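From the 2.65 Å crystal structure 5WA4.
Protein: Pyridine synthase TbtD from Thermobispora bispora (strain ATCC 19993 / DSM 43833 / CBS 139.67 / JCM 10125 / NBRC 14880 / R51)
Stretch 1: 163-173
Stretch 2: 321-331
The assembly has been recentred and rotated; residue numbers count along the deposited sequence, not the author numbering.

Stretch 1 (163-173) SLPTIAFDLVV
Stretch 2 (321-331) TYLHLTRLGLT

Two helices of one chain, far apart in sequence, pack nearly antiparallel: residues 164-173 begin one, which continues later in the chain, and residues 321-328 belong to the other, which begins earlier. Their axes are 10.2 Å apart at closest approach, with 166° between their N-to-C directions. Ser163 is the N-cap of the first helix, which keeps helical phi/psi throughout (Ala168 at -57/-39). The register runs Val172 against Thr321 (CA to CA 6.8 Å), Ala168 against Leu325 (CA to CA 6.3 Å) and Leu164 against Leu330 (CA to CA 7.2 Å). No hydrogen bond crosses the contact, which is mostly apolar; the two stretches bury 479 Å² between them, both sides summed.

Thr321, at phi/psi -60/-51 with chi1 m, points its CB toward the first helix. Thr321 CG2 lies 4.3 Å from Leu171 CB and 4.3 Å from Val172 CG2, while OG1 is hydrogen-bonded to a residue just outside the stretch. Threonine thus offers carbon to the contact and keeps its hydroxyl satisfied. Tyr322 starts away from the partner, but its side chain is long, and with chi1 m and chi2 -23° Tyr322 CE1 meets Val172 CG2 at 3.7 Å, the methyl lying at the ring edge. Val172 has chi1 148°, between wells. Leu323 is out of reach.

Three residues after Thr321, His324 points toward the partner with chi1 t and chi2 55°. His324 CD2, a ring carbon, lies 3.6 Å from Leu171 CD1, which sits at the ring edge near its plane, a contact that asks no polar partner of the leucine. Leu171 (chi1 m, chi2 t) also sets CD1 3.9 Å from Leu325 CD2.

Leu325 fills the middle. Its CB points sideways, but chi1 m and chi2 t carry its end nearer: Leu325 CD1 lies 3.7 Å from Val172 CG2 and 3.8 Å from Ala168 CB, and Leu325 CD2 lies 3.7 Å from Ala168 CA. The small alanine lets the leucine methyl reach its backbone, where the paired CA atoms are the closest of the register. Thr326 and Arg327 make no contact here; the arginine guanidinium is bonded elsewhere in the structure.

Leu328 points toward the first helix with chi1 m and chi2 t. Its branched apolar side chain meets two residues, Leu328 CD1 lying 4.1 Å from Ile167 CG2 (Ile167 chi1 m, chi2 t) and Leu328 CB 3.9 Å from Leu164 CD1. Leu164 (chi1 t, chi2 p) also places CD2 3.5 Å from Leu328 O, packing over the backbone just before Gly329.

Gly329 leaves helical geometry at phi/psi 116/-12 in a Schellman motif: Leu330 N bonds to Leu325 O (3.1 Å) and Gly329 N bonds weakly to Thr326 O (3.3 Å). At these angles a CB would jam against the preceding carbonyl O, so glycine suits the turn. Gly329 C lies 3.9 Å from Leu164 CD2.

Leu330 (phi/psi -54/136) is extended, with chi1 -149°, between wells, and chi2 p. Though CB points sideways, the end comes nearer: Leu330 CD1 reaches Leu164 CG at 3.8 Å and Leu330 CD2 reaches Ala168 CB at 3.7 Å. The branched leucine thereby continues the apolar contact beyond the helix. Thr331, chi1 p, makes no contact across; its side chain caps a backbone N just past the stretch.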

# COMPACT_ATOMS: atom_id res chain seq x y z
N SER E 163 10.98 43.53 -5.56
CA SER E 163 11.16 42.11 -5.34
C SER E 163 9.94 41.29 -5.82
O SER E 163 8.88 41.34 -5.20
CB SER E 163 11.44 41.88 -3.85
OG SER E 163 11.15 40.57 -3.41
N LEU E 164 10.10 40.54 -6.91
CA LEU E 164 9.06 39.63 -7.39
C LEU E 164 8.46 38.73 -6.29
O LEU E 164 7.24 38.56 -6.23
CB LEU E 164 9.57 38.74 -8.54
CG LEU E 164 8.47 37.80 -9.03
CD1 LEU E 164 7.15 38.61 -9.29
CD2 LEU E 164 8.92 37.02 -10.26
N PRO E 165 9.31 38.17 -5.40
CA PRO E 165 8.72 37.43 -4.28
C PRO E 165 7.77 38.26 -3.43
O PRO E 165 6.85 37.70 -2.86
CB PRO E 165 9.94 37.01 -3.46
CG PRO E 165 10.96 36.77 -4.48
CD PRO E 165 10.75 37.87 -5.51
N THR E 166 7.99 39.57 -3.36
CA THR E 166 7.18 40.43 -2.50
C THR E 166 5.85 40.71 -3.16
O THR E 166 4.84 40.90 -2.49
CB THR E 166 7.90 41.78 -2.18
OG1 THR E 166 9.26 41.52 -1.80
CG2 THR E 166 7.20 42.54 -1.04
N ILE E 167 5.83 40.74 -4.49
CA ILE E 167 4.57 40.80 -5.18
C ILE E 167 3.79 39.51 -4.89
O ILE E 167 2.63 39.56 -4.47
CB ILE E 167 4.75 41.01 -6.68
CG1 ILE E 167 5.41 42.38 -6.92
CG2 ILE E 167 3.40 40.87 -7.39
CD1 ILE E 167 5.74 42.71 -8.39
N ALA E 168 4.45 38.38 -5.08
CA ALA E 168 3.84 37.08 -4.82
C ALA E 168 3.36 36.98 -3.38
O ALA E 168 2.29 36.42 -3.12
CB ALA E 168 4.78 35.98 -5.12
N PHE E 169 4.11 37.52 -2.43
CA PHE E 169 3.66 37.43 -1.05
C PHE E 169 2.31 38.14 -0.91
O PHE E 169 1.36 37.56 -0.38
CB PHE E 169 4.69 38.04 -0.10
CG PHE E 169 4.31 37.98 1.36
CD1 PHE E 169 3.62 39.02 1.96
CD2 PHE E 169 4.64 36.88 2.13
CE1 PHE E 169 3.26 38.96 3.31
CE2 PHE E 169 4.29 36.82 3.49
CZ PHE E 169 3.61 37.87 4.07
N ASP E 170 2.23 39.37 -1.42
CA ASP E 170 1.00 40.16 -1.34
C ASP E 170 -0.19 39.41 -1.98
O ASP E 170 -1.21 39.19 -1.32
CB ASP E 170 1.18 41.54 -2.02
CG ASP E 170 2.19 42.46 -1.30
OD1 ASP E 170 2.47 42.27 -0.10
OD2 ASP E 170 2.68 43.41 -1.95
N LEU E 171 -0.05 39.00 -3.25
CA LEU E 171 -1.14 38.32 -3.96
C LEU E 171 -1.60 37.07 -3.24
O LEU E 171 -2.79 36.89 -2.97
CB LEU E 171 -0.72 37.97 -5.38
CG LEU E 171 -0.45 39.20 -6.24
CD1 LEU E 171 -0.16 38.83 -7.70
CD2 LEU E 171 -1.60 40.19 -6.11
N VAL E 172 -0.66 36.20 -2.91
CA VAL E 172 -0.98 34.95 -2.22
C VAL E 172 -1.75 35.20 -0.91
O VAL E 172 -2.78 34.60 -0.67
CB VAL E 172 0.30 34.13 -1.95
CG1 VAL E 172 0.22 33.33 -0.68
CG2 VAL E 172 0.61 33.24 -3.14
N VAL E 173 -1.24 36.10 -0.08
CA VAL E 173 -1.91 36.43 1.18
C VAL E 173 -3.31 37.02 0.95
O VAL E 173 -4.24 36.70 1.68
CB VAL E 173 -1.07 37.45 2.01
CG1 VAL E 173 -1.80 37.88 3.27
CG2 VAL E 173 0.28 36.87 2.37
N THR E 321 -4.14 31.98 -8.77
CA THR E 321 -3.12 32.90 -8.31
C THR E 321 -1.72 32.31 -8.54
O THR E 321 -0.85 32.98 -9.13
CB THR E 321 -3.28 33.23 -6.83
OG1 THR E 321 -4.48 33.99 -6.65
CG2 THR E 321 -2.10 34.06 -6.35
N TYR E 322 -1.52 31.08 -8.08
CA TYR E 322 -0.24 30.42 -8.28
C TYR E 322 0.09 30.43 -9.76
O TYR E 322 1.22 30.67 -10.13
CB TYR E 322 -0.23 29.00 -7.73
CG TYR E 322 -0.44 28.88 -6.23
CD1 TYR E 322 -0.15 29.94 -5.37
CD2 TYR E 322 -0.91 27.69 -5.67
CE1 TYR E 322 -0.33 29.82 -4.01
CE2 TYR E 322 -1.09 27.56 -4.31
CZ TYR E 322 -0.80 28.62 -3.48
OH TYR E 322 -1.01 28.48 -2.11
N LEU E 323 -0.90 30.20 -10.62
CA LEU E 323 -0.66 30.12 -12.06
C LEU E 323 -0.25 31.49 -12.64
O LEU E 323 0.50 31.56 -13.64
CB LEU E 323 -1.89 29.57 -12.79
CG LEU E 323 -2.22 28.06 -12.83
CD1 LEU E 323 -3.52 27.86 -13.56
CD2 LEU E 323 -1.15 27.25 -13.53
N HIS E 324 -0.73 32.56 -12.00
CA HIS E 324 -0.36 33.93 -12.33
C HIS E 324 1.11 34.16 -11.99
O HIS E 324 1.89 34.58 -12.84
CB HIS E 324 -1.25 34.90 -11.54
CG HIS E 324 -1.01 36.36 -11.81
ND1 HIS E 324 -1.06 36.91 -13.08
CD2 HIS E 324 -0.77 37.40 -10.97
CE1 HIS E 324 -0.85 38.22 -13.00
NE2 HIS E 324 -0.69 38.54 -11.73
N LEU E 325 1.49 33.86 -10.75
CA LEU E 325 2.86 34.03 -10.29
C LEU E 325 3.85 33.29 -11.21
O LEU E 325 4.90 33.82 -11.53
CB LEU E 325 3.02 33.55 -8.84
CG LEU E 325 2.03 34.13 -7.83
CD1 LEU E 325 2.22 33.54 -6.44
CD2 LEU E 325 2.08 35.64 -7.78
N THR E 326 3.51 32.09 -11.66
CA THR E 326 4.37 31.42 -12.64
C THR E 326 4.44 32.27 -13.92
O THR E 326 5.47 32.29 -14.62
CB THR E 326 3.88 29.97 -12.96
OG1 THR E 326 4.38 29.07 -11.95
CG2 THR E 326 4.38 29.48 -14.33
N ARG E 327 3.38 33.00 -14.23
CA ARG E 327 3.39 33.84 -15.43
C ARG E 327 4.26 35.09 -15.21
O ARG E 327 4.74 35.70 -16.17
CB ARG E 327 1.97 34.24 -15.80
CG ARG E 327 1.74 34.54 -17.25
CD ARG E 327 0.29 34.95 -17.40
NE ARG E 327 -0.02 35.50 -18.71
CZ ARG E 327 -1.04 36.32 -18.93
NH1 ARG E 327 -1.82 36.69 -17.92
NH2 ARG E 327 -1.28 36.78 -20.15
N LEU E 328 4.45 35.46 -13.95
CA LEU E 328 5.30 36.59 -13.58
C LEU E 328 6.80 36.23 -13.57
O LEU E 328 7.65 37.12 -13.55
CB LEU E 328 4.92 37.14 -12.20
CG LEU E 328 3.49 37.66 -11.97
CD1 LEU E 328 3.36 38.27 -10.59
CD2 LEU E 328 3.10 38.66 -13.04
N GLY E 329 7.11 34.94 -13.58
CA GLY E 329 8.49 34.49 -13.56
C GLY E 329 8.88 33.71 -12.32
O GLY E 329 9.95 33.11 -12.29
N LEU E 330 8.03 33.73 -11.29
CA LEU E 330 8.29 33.02 -10.03
C LEU E 330 8.60 31.55 -10.25
O LEU E 330 7.94 30.88 -11.04
CB LEU E 330 7.11 33.14 -9.07
CG LEU E 330 7.48 33.15 -7.59
CD1 LEU E 330 8.19 34.47 -7.26
CD2 LEU E 330 6.27 32.99 -6.69
N THR E 331 9.62 31.05 -9.58
CA THR E 331 9.99 29.63 -9.71
C THR E 331 9.19 28.87 -8.67
O THR E 331 8.90 29.43 -7.61
CB THR E 331 11.52 29.39 -9.50
OG1 THR E 331 11.89 29.71 -8.15
CG2 THR E 331 12.32 30.25 -10.46